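Local coordinates for sensor protein (PDB 3H7M) that forms the sensor domain, with a periplasmic-binding-protein fold, of a membrane histidine kinase that probably passes phosphate from ATP to histidine, at residues Ile77-Lys82 / Ile87-Pro92; Gly35-Leu40 / Gln191-Ala196; Ile127-Leu132 / Leu141-Thr146. All coordinates share one frame; numbering follows the deposited sequence.

Contact 1 (Ile77-Lys82 / Ile87-Pro92); sequences ISWSEK and IDFTPP. With NA (sodium ion), chain B.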
ATOM      1  N   ILE A  77       3.712  -0.881  -4.236  1.00 43.54           N
ATOM      2  CA  ILE A  77       3.543   0.527  -4.474  1.00 48.54           C
ATOM      3  C   ILE A  77       2.559   0.763  -5.598  1.00 49.14           C
ATOM      4  O   ILE A  77       2.537   0.039  -6.601  1.00 48.55           O
ATOM      5  CB  ILE A  77       4.874   1.186  -4.790  1.00 55.32           C
ATOM      6  CG1 ILE A  77       4.654   2.664  -5.097  1.00 59.51           C
ATOM      7  CG2 ILE A  77       5.533   0.478  -5.953  1.00 60.13           C
ATOM      8  CD1 ILE A  77       5.935   3.446  -5.267  1.00 65.31           C
ATOM      9  N   SER A  78       1.717   1.769  -5.392  1.00 49.52           N
ATOM     10  CA  SER A  78       0.696   2.137  -6.357  1.00 53.89           C
ATOM     11  C   SER A  78       1.291   2.907  -7.529  1.00 52.39           C
ATOM     12  O   SER A  78       2.176   3.736  -7.356  1.00 48.99           O
ATOM     13  CB  SER A  78      -0.383   2.981  -5.677  1.00 56.66           C
ATOM     14  OG  SER A  78      -1.242   2.180  -4.883  1.00 59.97           O
ATOM     15  N   TRP A  79       0.800   2.619  -8.724  1.00 55.52           N
ATOM     16  CA  TRP A  79       1.269   3.285  -9.925  1.00 60.74           C
ATOM     17  C   TRP A  79       0.649   4.671 -10.092  1.00 60.90           C
ATOM     18  O   TRP A  79      -0.497   4.906  -9.674  1.00 57.15           O
ATOM     19  CB  TRP A  79       0.918   2.446 -11.161  1.00 63.66           C
ATOM     20  CG  TRP A  79       1.430   3.055 -12.441  1.00 74.53           C
ATOM     21  CD1 TRP A  79       2.677   2.903 -12.986  1.00 72.40           C
ATOM     22  CD2 TRP A  79       0.739   3.985 -13.281  1.00 77.02           C
ATOM     23  NE1 TRP A  79       2.803   3.686 -14.108  1.00 72.18           N
ATOM     24  CE2 TRP A  79       1.627   4.361 -14.311  1.00 76.34           C
ATOM     25  CE3 TRP A  79      -0.547   4.542 -13.262  1.00 77.63           C
ATOM     26  CZ2 TRP A  79       1.271   5.265 -15.310  1.00 76.83           C
ATOM     27  CZ3 TRP A  79      -0.899   5.441 -14.258  1.00 78.29           C
ATOM     28  CH2 TRP A  79       0.007   5.793 -15.268  1.00 74.41           C
ATOM     29  N   SER A  80       1.422   5.578 -10.695  1.00 60.52           N
ATOM     30  CA  SER A  80       0.981   6.945 -11.022  1.00 61.36           C
ATOM     31  C   SER A  80       1.971   7.544 -12.005  1.00 63.69           C
ATOM     32  O   SER A  80       3.140   7.161 -12.030  1.00 60.07           O
ATOM     33  CB  SER A  80       0.912   7.857  -9.798  1.00 44.86           C
ATOM     34  OG  SER A  80       2.111   8.584  -9.662  1.00 49.81           O
ATOM     35  N   GLU A  81       1.496   8.492 -12.805  1.00 71.13           N
ATOM     36  CA  GLU A  81       2.336   9.149 -13.792  1.00 72.48           C
ATOM     37  C   GLU A  81       3.560   9.803 -13.178  1.00 71.70           C
ATOM     38  O   GLU A  81       4.684   9.539 -13.609  1.00 72.34           O
ATOM     39  CB  GLU A  81       1.528  10.184 -14.566  1.00 79.05           C
ATOM     40  CG  GLU A  81       0.980   9.661 -15.878  1.00 86.10           C
ATOM     41  CD  GLU A  81       2.076   9.080 -16.754  1.00 94.16           C
ATOM     42  OE1 GLU A  81       3.221   9.582 -16.682  1.00 98.17           O
ATOM     43  OE2 GLU A  81       1.793   8.131 -17.519  1.00 93.83           O
ATOM     44  N   LYS A  82       3.347  10.652 -12.175  1.00 68.45           N
ATOM     45  CA  LYS A  82       4.463  11.326 -11.514  1.00 71.11           C
ATOM     46  C   LYS A  82       5.445  10.282 -11.006  1.00 70.83           C
ATOM     47  O   LYS A  82       6.661  10.503 -10.973  1.00 68.18           O
ATOM     48  CB  LYS A  82       3.970  12.148 -10.319  1.00 76.96           C
ATOM     49  CG  LYS A  82       4.032  13.661 -10.495  1.00 84.92           C
ATOM     50  CD  LYS A  82       3.702  14.376  -9.181  1.00 90.47           C
ATOM     51  CE  LYS A  82       3.471  15.884  -9.369  1.00 98.76           C
ATOM     52  NZ  LYS A  82       4.664  16.643  -9.861  1.00 99.08           N
ATOM     53  N   ILE A  87      10.715   5.706 -11.423  1.00 68.62           N
ATOM     54  CA  ILE A  87      10.947   4.305 -11.091  1.00 60.15           C
ATOM     55  C   ILE A  87      10.157   3.468 -12.072  1.00 60.92           C
ATOM     56  O   ILE A  87       9.217   3.956 -12.704  1.00 57.28           O
ATOM     57  CB  ILE A  87      10.487   3.972  -9.658  1.00 62.78           C
ATOM     58  CG1 ILE A  87       8.970   4.139  -9.540  1.00 67.19           C
ATOM     59  CG2 ILE A  87      11.200   4.876  -8.656  1.00 55.09           C
ATOM     60  CD1 ILE A  87       8.412   3.793  -8.157  1.00 74.16           C
ATOM     61  N   ASP A  88      10.528   2.208 -12.217  1.00 59.26           N
ATOM     62  CA  ASP A  88       9.808   1.373 -13.154  1.00 63.42           C
ATOM     63  C   ASP A  88       8.952   0.392 -12.387  1.00 60.96           C
ATOM     64  O   ASP A  88       9.394  -0.194 -11.405  1.00 62.53           O
ATOM     65  CB  ASP A  88      10.791   0.650 -14.082  1.00 71.43           C
ATOM     66  CG  ASP A  88      11.767   1.613 -14.765  1.00 70.74           C
ATOM     67  OD1 ASP A  88      11.404   2.789 -14.965  1.00 61.37           O
ATOM     68  OD2 ASP A  88      12.893   1.192 -15.110  1.00 73.30           O
ATOM     69  N   PHE A  89       7.712   0.247 -12.832  1.00 57.78           N
ATOM     70  CA  PHE A  89       6.767  -0.649 -12.198  1.00 52.27           C
ATOM     71  C   PHE A  89       6.607  -1.902 -13.002  1.00 54.46           C
ATOM     72  O   PHE A  89       6.647  -1.866 -14.238  1.00 54.54           O
ATOM     73  CB  PHE A  89       5.385  -0.011 -12.093  1.00 48.49           C
ATOM     74  CG  PHE A  89       5.332   1.176 -11.187  1.00 57.02           C
ATOM     75  CD1 PHE A  89       6.033   2.335 -11.500  1.00 52.96           C
ATOM     76  CD2 PHE A  89       4.567   1.143 -10.016  1.00 47.48           C
ATOM     77  CE1 PHE A  89       5.978   3.454 -10.665  1.00 60.37           C
ATOM     78  CE2 PHE A  89       4.508   2.260  -9.172  1.00 51.92           C
ATOM     79  CZ  PHE A  89       5.216   3.419  -9.498  1.00 55.90           C
ATOM     80  N   THR A  90       6.414  -3.015 -12.301  1.00 42.76           N
ATOM     81  CA  THR A  90       6.183  -4.276 -12.968  1.00 36.67           C
ATOM     82  C   THR A  90       4.674  -4.259 -13.106  1.00 34.49           C
ATOM     83  O   THR A  90       4.032  -3.314 -12.665  1.00 39.54           O
ATOM     84  CB  THR A  90       6.530  -5.441 -12.054  1.00 48.64           C
ATOM     85  OG1 THR A  90       5.736  -5.343 -10.856  1.00 49.22           O
ATOM     86  CG2 THR A  90       8.005  -5.419 -11.698  1.00 40.66           C
ATOM     87  N   PRO A  91       4.088  -5.266 -13.768  1.00 38.73           N
ATOM     88  CA  PRO A  91       2.631  -5.197 -13.821  1.00 42.48           C
ATOM     89  C   PRO A  91       2.245  -5.275 -12.329  1.00 47.80           C
ATOM     90  O   PRO A  91       3.055  -5.702 -11.498  1.00 46.52           O
ATOM     91  CB  PRO A  91       2.254  -6.480 -14.565  1.00 36.98           C
ATOM     92  CG  PRO A  91       3.417  -6.690 -15.473  1.00 32.59           C
ATOM     93  CD  PRO A  91       4.609  -6.338 -14.639  1.00 38.51           C
ATOM     94  N   PRO A  92       1.014  -4.884 -11.975  1.00 47.56           N
ATOM     95  CA  PRO A  92       0.567  -4.922 -10.572  1.00 39.94           C
ATOM     96  C   PRO A  92       0.175  -6.315 -10.073  1.00 38.65           C
ATOM     97  O   PRO A  92      -0.287  -7.154 -10.847  1.00 41.18           O
ATOM     98  CB  PRO A  92      -0.626  -3.981 -10.583  1.00 38.94           C
ATOM     99  CG  PRO A  92      -1.268  -4.320 -11.934  1.00 42.90           C
ATOM    100  CD  PRO A  92      -0.065  -4.432 -12.876  1.00 37.23           C
TER
HETATM  101 NA    NA B   1       9.248   4.131 -15.743  1.00 62.14          NA
HETATM  102  O   HOH W   1      10.120   6.198 -17.714  1.00 63.67           O

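Contact 2 (Gly35-Leu40 / Gln191-Ala196); sequences GYNVEL and QRYGYA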
ATOM      1  N   GLY A  35       2.730 -10.452   5.746  1.00 28.04           N
ATOM      2  CA  GLY A  35       1.731  -9.938   4.835  1.00 32.89           C
ATOM      3  C   GLY A  35       1.737 -10.507   3.441  1.00 36.10           C
ATOM      4  O   GLY A  35       2.667 -11.230   3.053  1.00 36.71           O
ATOM      5  N   TYR A  36       0.675 -10.174   2.707  1.00 27.46           N
ATOM      6  CA  TYR A  36       0.467 -10.581   1.327  1.00 35.03           C
ATOM      7  C   TYR A  36       1.727 -10.299   0.477  1.00 37.99           C
ATOM      8  O   TYR A  36       2.238 -11.193  -0.177  1.00 35.85           O
ATOM      9  CB  TYR A  36      -0.744  -9.814   0.770  1.00 32.50           C
ATOM     10  CG  TYR A  36      -1.005  -9.955  -0.715  1.00 34.59           C
ATOM     11  CD1 TYR A  36      -0.785  -8.880  -1.591  1.00 29.40           C
ATOM     12  CD2 TYR A  36      -1.516 -11.147  -1.244  1.00 31.69           C
ATOM     13  CE1 TYR A  36      -1.090  -8.995  -2.981  1.00 25.46           C
ATOM     14  CE2 TYR A  36      -1.815 -11.272  -2.612  1.00 30.17           C
ATOM     15  CZ  TYR A  36      -1.607 -10.190  -3.475  1.00 37.46           C
ATOM     16  OH  TYR A  36      -1.969 -10.291  -4.813  1.00 45.24           O
ATOM     17  N   ASN A  37       2.229  -9.069   0.520  1.00 32.19           N
ATOM     18  CA  ASN A  37       3.406  -8.686  -0.253  1.00 34.43           C
ATOM     19  C   ASN A  37       4.587  -9.590   0.056  1.00 38.05           C
ATOM     20  O   ASN A  37       5.253 -10.106  -0.849  1.00 38.33           O
ATOM     21  CB  ASN A  37       3.798  -7.220   0.023  1.00 30.01           C
ATOM     22  CG  ASN A  37       2.710  -6.203  -0.416  1.00 24.48           C
ATOM     23  OD1 ASN A  37       1.678  -6.557  -0.976  1.00 25.36           O
ATOM     24  ND2 ASN A  37       2.967  -4.935  -0.159  1.00 27.74           N
ATOM     25  N   VAL A  38       4.825  -9.783   1.344  1.00 37.99           N
ATOM     26  CA  VAL A  38       5.929 -10.599   1.850  1.00 32.45           C
ATOM     27  C   VAL A  38       5.854 -12.034   1.337  1.00 26.43           C
ATOM     28  O   VAL A  38       6.813 -12.592   0.814  1.00 40.95           O
ATOM     29  CB  VAL A  38       5.906 -10.548   3.404  1.00 34.11           C
ATOM     30  CG1 VAL A  38       6.874 -11.545   4.020  1.00 32.78           C
ATOM     31  CG2 VAL A  38       6.295  -9.140   3.844  1.00 35.26           C
ATOM     32  N   GLU A  39       4.694 -12.622   1.470  1.00 28.78           N
ATOM     33  CA  GLU A  39       4.483 -13.970   1.017  1.00 32.52           C
ATOM     34  C   GLU A  39       4.707 -14.037  -0.505  1.00 38.00           C
ATOM     35  O   GLU A  39       5.301 -14.985  -1.036  1.00 32.84           O
ATOM     36  CB  GLU A  39       3.061 -14.358   1.366  1.00 36.24           C
ATOM     37  CG  GLU A  39       2.892 -15.799   1.715  1.00 55.89           C
ATOM     38  CD  GLU A  39       1.694 -16.025   2.605  1.00 57.09           C
ATOM     39  OE1 GLU A  39       1.584 -15.281   3.613  1.00 44.49           O
ATOM     40  OE2 GLU A  39       0.893 -16.946   2.297  1.00 53.32           O
ATOM     41  N   LEU A  40       4.214 -13.020  -1.202  1.00 32.25           N
ATOM     42  CA  LEU A  40       4.356 -12.947  -2.649  1.00 34.91           C
ATOM     43  C   LEU A  40       5.847 -12.856  -3.014  1.00 33.66           C
ATOM     44  O   LEU A  40       6.356 -13.600  -3.847  1.00 38.37           O
ATOM     45  CB  LEU A  40       3.605 -11.720  -3.152  1.00 35.70           C
ATOM     46  CG  LEU A  40       2.726 -11.934  -4.382  1.00 50.28           C
ATOM     47  CD1 LEU A  40       1.904 -13.211  -4.228  1.00 42.46           C
ATOM     48  CD2 LEU A  40       1.814 -10.728  -4.556  1.00 45.47           C
ATOM     49  N   GLN A 191      -6.434   1.610  -7.435  1.00 58.08           N
ATOM     50  CA  GLN A 191      -5.015   1.733  -7.769  1.00 58.38           C
ATOM     51  C   GLN A 191      -4.371   0.426  -8.213  1.00 56.54           C
ATOM     52  O   GLN A 191      -4.786  -0.659  -7.785  1.00 57.73           O
ATOM     53  CB  GLN A 191      -4.246   2.266  -6.566  1.00 65.59           C
ATOM     54  CG  GLN A 191      -4.760   3.581  -6.059  1.00 69.84           C
ATOM     55  CD  GLN A 191      -4.669   4.646  -7.116  1.00 78.68           C
ATOM     56  OE1 GLN A 191      -3.574   5.004  -7.557  1.00 78.24           O
ATOM     57  NE2 GLN A 191      -5.820   5.157  -7.542  1.00 78.12           N
ATOM     58  N   ARG A 192      -3.360   0.534  -9.076  1.00 52.85           N
ATOM     59  CA  ARG A 192      -2.632  -0.643  -9.562  1.00 49.74           C
ATOM     60  C   ARG A 192      -1.429  -0.690  -8.643  1.00 47.21           C
ATOM     61  O   ARG A 192      -0.602   0.217  -8.653  1.00 48.35           O
ATOM     62  CB  ARG A 192      -2.207  -0.450 -11.015  1.00 54.85           C
ATOM     63  CG  ARG A 192      -3.330   0.038 -11.919  1.00 63.21           C
ATOM     64  CD  ARG A 192      -2.956  -0.079 -13.387  1.00 72.89           C
ATOM     65  NE  ARG A 192      -3.279  -1.402 -13.923  1.00 74.86           N
ATOM     66  CZ  ARG A 192      -2.677  -1.943 -14.975  1.00 72.05           C
ATOM     67  NH1 ARG A 192      -1.718  -1.271 -15.597  1.00 72.59           N
ATOM     68  NH2 ARG A 192      -3.030  -3.154 -15.398  1.00 70.20           N
ATOM     69  N   TYR A 193      -1.341  -1.753  -7.851  1.00 41.53           N
ATOM     70  CA  TYR A 193      -0.296  -1.907  -6.820  1.00 41.34           C
ATOM     71  C   TYR A 193       0.656  -3.091  -7.091  1.00 35.50           C
ATOM     72  O   TYR A 193       0.213  -4.226  -7.337  1.00 31.05           O
ATOM     73  CB  TYR A 193      -1.043  -2.086  -5.481  1.00 37.07           C
ATOM     74  CG  TYR A 193      -0.247  -2.082  -4.210  1.00 35.13           C
ATOM     75  CD1 TYR A 193       0.052  -0.883  -3.549  1.00 29.04           C
ATOM     76  CD2 TYR A 193       0.104  -3.290  -3.594  1.00 32.74           C
ATOM     77  CE1 TYR A 193       0.676  -0.895  -2.292  1.00 38.34           C
ATOM     78  CE2 TYR A 193       0.719  -3.319  -2.326  1.00 27.51           C
ATOM     79  CZ  TYR A 193       1.004  -2.125  -1.689  1.00 43.51           C
ATOM     80  OH  TYR A 193       1.650  -2.176  -0.472  1.00 38.39           O
ATOM     81  N   GLY A 194       1.962  -2.843  -7.031  1.00 37.31           N
ATOM     82  CA  GLY A 194       2.882  -3.937  -7.313  1.00 34.16           C
ATOM     83  C   GLY A 194       4.327  -3.626  -7.042  1.00 38.42           C
ATOM     84  O   GLY A 194       4.638  -2.695  -6.299  1.00 40.92           O
ATOM     85  N   TYR A 195       5.237  -4.407  -7.616  1.00 39.99           N
ATOM     86  CA  TYR A 195       6.644  -4.117  -7.365  1.00 35.48           C
ATOM     87  C   TYR A 195       7.109  -2.945  -8.203  1.00 40.62           C
ATOM     88  O   TYR A 195       6.461  -2.562  -9.184  1.00 32.62           O
ATOM     89  CB  TYR A 195       7.530  -5.323  -7.676  1.00 36.31           C
ATOM     90  CG  TYR A 195       7.227  -6.544  -6.852  1.00 37.02           C
ATOM     91  CD1 TYR A 195       6.187  -7.403  -7.204  1.00 38.03           C
ATOM     92  CD2 TYR A 195       7.966  -6.832  -5.705  1.00 28.12           C
ATOM     93  CE1 TYR A 195       5.886  -8.508  -6.440  1.00 30.55           C
ATOM     94  CE2 TYR A 195       7.675  -7.939  -4.937  1.00 33.78           C
ATOM     95  CZ  TYR A 195       6.631  -8.775  -5.304  1.00 35.41           C
ATOM     96  OH  TYR A 195       6.317  -9.860  -4.518  1.00 42.43           O
ATOM     97  N   ALA A 196       8.242  -2.384  -7.796  1.00 44.60           N
ATOM     98  CA  ALA A 196       8.867  -1.274  -8.477  1.00 47.89           C
ATOM     99  C   ALA A 196      10.362  -1.262  -8.123  1.00 57.50           C
ATOM    100  O   ALA A 196      10.749  -1.609  -7.000  1.00 55.61           O
ATOM    101  CB  ALA A 196       8.212   0.012  -8.064  1.00 47.40           C
TER

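Contact 3 (Ile127-Leu132 / Leu141-Thr146); sequences IMHEYL and LVLTPT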
ATOM      1  N   ILE A 127      -1.235   8.079  -2.758  1.00 51.90           N
ATOM      2  CA  ILE A 127      -1.953   8.484  -3.958  1.00 48.43           C
ATOM      3  C   ILE A 127      -3.112   9.439  -3.663  1.00 55.38           C
ATOM      4  O   ILE A 127      -3.411  10.331  -4.464  1.00 63.17           O
ATOM      5  CB  ILE A 127      -2.469   7.223  -4.744  1.00 54.05           C
ATOM      6  CG1 ILE A 127      -1.758   7.085  -6.092  1.00 53.50           C
ATOM      7  CG2 ILE A 127      -3.941   7.361  -5.079  1.00 58.50           C
ATOM      8  CD1 ILE A 127      -0.259   7.120  -6.032  1.00 48.48           C
ATOM      9  N   MET A 128      -3.767   9.281  -2.517  1.00 51.61           N
ATOM     10  CA  MET A 128      -4.897  10.153  -2.219  1.00 49.20           C
ATOM     11  C   MET A 128      -4.489  11.518  -1.703  1.00 48.85           C
ATOM     12  O   MET A 128      -5.235  12.490  -1.820  1.00 46.10           O
ATOM     13  CB  MET A 128      -5.829   9.474  -1.234  1.00 54.53           C
ATOM     14  CG  MET A 128      -6.693   8.411  -1.894  1.00 58.63           C
ATOM     15  SD  MET A 128      -7.893   9.094  -3.089  1.00 67.72           S
ATOM     16  CE  MET A 128      -8.501  10.478  -2.163  1.00 20.63           C
ATOM     17  N   HIS A 129      -3.303  11.594  -1.125  1.00 46.49           N
ATOM     18  CA  HIS A 129      -2.829  12.865  -0.634  1.00 50.07           C
ATOM     19  C   HIS A 129      -2.672  13.691  -1.914  1.00 61.23           C
ATOM     20  O   HIS A 129      -3.405  14.668  -2.145  1.00 61.08           O
ATOM     21  CB  HIS A 129      -1.487  12.679   0.082  1.00 45.86           C
ATOM     22  CG  HIS A 129      -0.903  13.955   0.603  1.00 49.78           C
ATOM     23  ND1 HIS A 129       0.355  14.025   1.165  1.00 50.73           N
ATOM     24  CD2 HIS A 129      -1.400  15.219   0.624  1.00 40.33           C
ATOM     25  CE1 HIS A 129       0.610  15.276   1.512  1.00 48.14           C
ATOM     26  NE2 HIS A 129      -0.438  16.019   1.196  1.00 45.03           N
ATOM     27  N   GLU A 130      -1.740  13.267  -2.764  1.00 64.58           N
ATOM     28  CA  GLU A 130      -1.501  13.942  -4.036  1.00 69.04           C
ATOM     29  C   GLU A 130      -2.820  14.227  -4.751  1.00 67.92           C
ATOM     30  O   GLU A 130      -3.079  15.354  -5.179  1.00 68.42           O
ATOM     31  CB  GLU A 130      -0.624  13.080  -4.945  1.00 73.26           C
ATOM     32  CG  GLU A 130       0.792  12.858  -4.449  1.00 80.07           C
ATOM     33  CD  GLU A 130       1.523  11.797  -5.257  1.00 88.91           C
ATOM     34  OE1 GLU A 130       1.415  11.822  -6.504  1.00 93.50           O
ATOM     35  OE2 GLU A 130       2.210  10.945  -4.652  1.00 88.05           O
ATOM     36  N   TYR A 131      -3.665  13.209  -4.854  1.00 59.72           N
ATOM     37  CA  TYR A 131      -4.932  13.372  -5.548  1.00 61.15           C
ATOM     38  C   TYR A 131      -5.875  14.429  -4.993  1.00 64.00           C
ATOM     39  O   TYR A 131      -6.570  15.098  -5.752  1.00 74.38           O
ATOM     40  CB  TYR A 131      -5.657  12.028  -5.630  1.00 53.84           C
ATOM     41  CG  TYR A 131      -6.975  12.090  -6.375  1.00 59.15           C
ATOM     42  CD1 TYR A 131      -8.164  12.445  -5.721  1.00 56.95           C
ATOM     43  CD2 TYR A 131      -7.041  11.785  -7.740  1.00 61.62           C
ATOM     44  CE1 TYR A 131      -9.387  12.485  -6.413  1.00 55.37           C
ATOM     45  CE2 TYR A 131      -8.252  11.826  -8.441  1.00 46.94           C
ATOM     46  CZ  TYR A 131      -9.413  12.172  -7.774  1.00 57.60           C
ATOM     47  OH  TYR A 131     -10.593  12.190  -8.470  1.00 60.24           O
ATOM     48  N   LEU A 132      -5.927  14.593  -3.679  1.00 64.26           N
ATOM     49  CA  LEU A 132      -6.843  15.588  -3.132  1.00 60.80           C
ATOM     50  C   LEU A 132      -6.209  16.967  -3.042  1.00 52.00           C
ATOM     51  O   LEU A 132      -6.903  17.972  -2.909  1.00 50.78           O
ATOM     52  CB  LEU A 132      -7.358  15.156  -1.754  1.00 58.25           C
ATOM     53  CG  LEU A 132      -8.299  13.953  -1.673  1.00 59.72           C
ATOM     54  CD1 LEU A 132      -8.632  13.704  -0.207  1.00 50.70           C
ATOM     55  CD2 LEU A 132      -9.578  14.196  -2.487  1.00 52.12           C
ATOM     56  N   LEU A 141      -7.030  19.382   5.326  1.00 64.06           N
ATOM     57  CA  LEU A 141      -6.621  18.009   5.535  1.00 56.82           C
ATOM     58  C   LEU A 141      -5.358  17.753   6.347  1.00 63.12           C
ATOM     59  O   LEU A 141      -4.327  18.401   6.164  1.00 68.05           O
ATOM     60  CB  LEU A 141      -6.561  17.287   4.190  1.00 55.96           C
ATOM     61  CG  LEU A 141      -5.536  17.629   3.120  1.00 59.63           C
ATOM     62  CD1 LEU A 141      -4.173  17.116   3.546  1.00 61.91           C
ATOM     63  CD2 LEU A 141      -5.949  16.969   1.813  1.00 55.15           C
ATOM     64  N   VAL A 142      -5.468  16.783   7.256  1.00 61.05           N
ATOM     65  CA  VAL A 142      -4.390  16.395   8.161  1.00 55.69           C
ATOM     66  C   VAL A 142      -3.630  15.178   7.636  1.00 54.69           C
ATOM     67  O   VAL A 142      -4.229  14.190   7.206  1.00 55.02           O
ATOM     68  CB  VAL A 142      -4.979  16.108   9.572  1.00 55.21           C
ATOM     69  CG1 VAL A 142      -6.154  15.173   9.442  1.00 57.73           C
ATOM     70  CG2 VAL A 142      -3.917  15.524  10.500  1.00 44.48           C
ATOM     71  N   LEU A 143      -2.305  15.264   7.680  1.00 54.39           N
ATOM     72  CA  LEU A 143      -1.442  14.207   7.170  1.00 57.26           C
ATOM     73  C   LEU A 143      -0.876  13.323   8.255  1.00 55.07           C
ATOM     74  O   LEU A 143      -0.267  13.803   9.209  1.00 52.88           O
ATOM     75  CB  LEU A 143      -0.278  14.818   6.380  1.00 60.44           C
ATOM     76  CG  LEU A 143      -0.661  15.892   5.361  1.00 68.21           C
ATOM     77  CD1 LEU A 143       0.588  16.392   4.644  1.00 63.42           C
ATOM     78  CD2 LEU A 143      -1.673  15.313   4.377  1.00 64.23           C
ATOM     79  N   THR A 144      -1.027  12.018   8.077  1.00 51.25           N
ATOM     80  CA  THR A 144      -0.538  11.081   9.072  1.00 51.53           C
ATOM     81  C   THR A 144       0.507  10.109   8.521  1.00 49.74           C
ATOM     82  O   THR A 144       0.487   9.741   7.342  1.00 54.10           O
ATOM     83  CB  THR A 144      -1.700  10.274   9.653  1.00 53.49           C
ATOM     84  OG1 THR A 144      -1.991   9.175   8.786  1.00 52.34           O
ATOM     85  CG2 THR A 144      -2.958  11.155   9.758  1.00 49.14           C
ATOM     86  N   PRO A 145       1.434   9.680   9.382  1.00 45.19           N
ATOM     87  CA  PRO A 145       2.520   8.751   9.057  1.00 42.35           C
ATOM     88  C   PRO A 145       2.002   7.404   8.558  1.00 45.97           C
ATOM     89  O   PRO A 145       2.662   6.726   7.776  1.00 40.50           O
ATOM     90  CB  PRO A 145       3.260   8.619  10.379  1.00 46.66           C
ATOM     91  CG  PRO A 145       2.959   9.912  11.078  1.00 44.81           C
ATOM     92  CD  PRO A 145       1.516  10.119  10.782  1.00 31.90           C
ATOM     93  N   THR A 146       0.817   7.008   9.017  1.00 45.56           N
ATOM     94  CA  THR A 146       0.248   5.732   8.578  1.00 40.72           C
ATOM     95  C   THR A 146      -1.230   5.882   8.409  1.00 36.21           C
ATOM     96  O   THR A 146      -1.843   6.769   8.987  1.00 41.20           O
ATOM     97  CB  THR A 146       0.419   4.614   9.623  1.00 45.17           C
ATOM     98  OG1 THR A 146      -0.454   4.880  10.740  1.00 39.75           O
ATOM     99  CG2 THR A 146       1.890   4.515  10.093  1.00 28.95           C
TER

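Contact 1 (Ile77-Lys82 / Ile87-Pro92)
Trp79 points the edge of its indole at one face of the Phe89 ring, an edge-to-face pair. The planes stand at 73°, with centroids of the indole five-membered ring and phenyl ring 4.8 Å apart. The touching atom is Trp79 CD1, which sits 3.6 Å from Phe89 CG, off centre over the face. Glu81 N lies over one face of the indole, toward its rim. Ile77 O lies at the edge of the Phe89 ring, in its plane. Phe89 CE2 comes 3.3 Å from Ser78 O, obliquely to the ring. Ile77 CG2 meets the same CE2 at 3.8 Å, its side chain crossing the phenylalanine at about a right angle. With CG1 anti to the backbone N (chi1 178°), Ile77 extends its CD1 to Ile87 CD1, and the two isoleucines meet tip to tip. Asp88 turns away from this packing, and its OD1 binds the sodium ion at 2.7 Å, with Ala84 O and Gln199 OE1. Helix 81-84 begins in the first segment and leads to the second. In the sheet of the periplasmic-binding-protein fold, strand 181-198 runs between strands 73-78 and 87-103, bonding to Ile77 and Trp79 on one side and Asp88 and Thr90 on the other.

Contact 2 (Gly35-Leu40 / Gln191-Ala196)
Asn37 and Tyr193 cross at about a right angle where helix 36-48 packs on the central sheet of a periplasmic-binding-protein fold. The axes of the short helix and strand segments are 10.7 Å apart at closest approach. Asn37 ND2 donates to Tyr193 OH at 3.1 Å, with an N-H...O angle of 151°. The hydroxyl oxygen lies in the amide plane, though the bond is somewhat bent. The amide and the phenol ring are turned 37° against each other. Asn37 OD1 lies in the ring plane at its edge, 3.6 Å from Tyr193 CE2. The amide therefore meets the rim of the ring, not its face. Tyr193 has CG anti to its backbone N (chi1 -172°), which carries the ring from the strand toward the helix. Glu25 OE1 also takes a hydrogen bond from Asn37 ND2, so this buried amide nitrogen has two acceptors and its rotation is probably fixed. Tyr24 meets the Tyr193 ring as well.

Tyr195 comes at the helix separately, two residues along the strand. Its side chain lies at a slant to that of Leu40, and its ring stacks with that of Phe208 from helix 202-218. The hydroxyl bonds to OG1 of Thr41, the residue after Leu40, which satisfies this buried polar end. Thr41 OG1 is also bonded to Asn37 O. Against Leu40 the hydroxyl makes packing contacts: Tyr195 OH lies 3.4 Å from Leu40 C and 3.6 Å from Leu40 CB.

Contact 3 (Ile127-Leu132 / Leu141-Thr146)
His129 swings its imidazole off the helix with CG anti to the backbone N (chi1 179°), and Leu143 turns its CG away from its own carbonyl carbon (chi1 -48°). The two side chains meet at about a right angle. Leu143 CD2 sits over one face of the imidazole, 3.6 Å from the His129 ring centroid and 17° off the normal. This is a CH-pi contact. The second methyl reaches the ring's outer end, where Leu143 CD1 lies 3.3 Å from His129 CE1. His129 ND1 has a weak hydrogen bond with Asp125 N, just before the helix. An alanine in place of His129 is likely to leave the Leu143 methyls without their aromatic partner and open a gap between helix and strand. One turn further along the helix, Leu132 CB packs on Leu141 CD2 at 4.2 Å. Leu141 and Leu143 both point toward the helix, while Val142 between them bonds through its backbone to strand 120-123. Leu122 of that strand touches His129, Leu132 and Leu143. The helix and edge strand run nearly antiparallel. This is the apolar packing of a beta-alpha-beta unit, made of strand 120-123, helix 127-133 and strand 141-144.

In the fold
After its first strands the chain enters helix 36-48, where contact 2 opens. It closes only at strand 181-198, about 150 residues later. Contacts 1 and 3 both nest inside that long loop, one after the other, and neither crosses the other. Contact 1 closes a short connection that includes helix 81-84. Contact 3 closes a short loop between helix 127-133 and edge strand 141-144. All three reach the same mixed sheet. Contacts 1 and 2 join directly through backbone pairing of strands 73-78 and 181-198. Contact 3 lies farther off, its centre about 18 Å from that of contact 1, yet Ile127 packs on Ser78, Ser80 and Gln191.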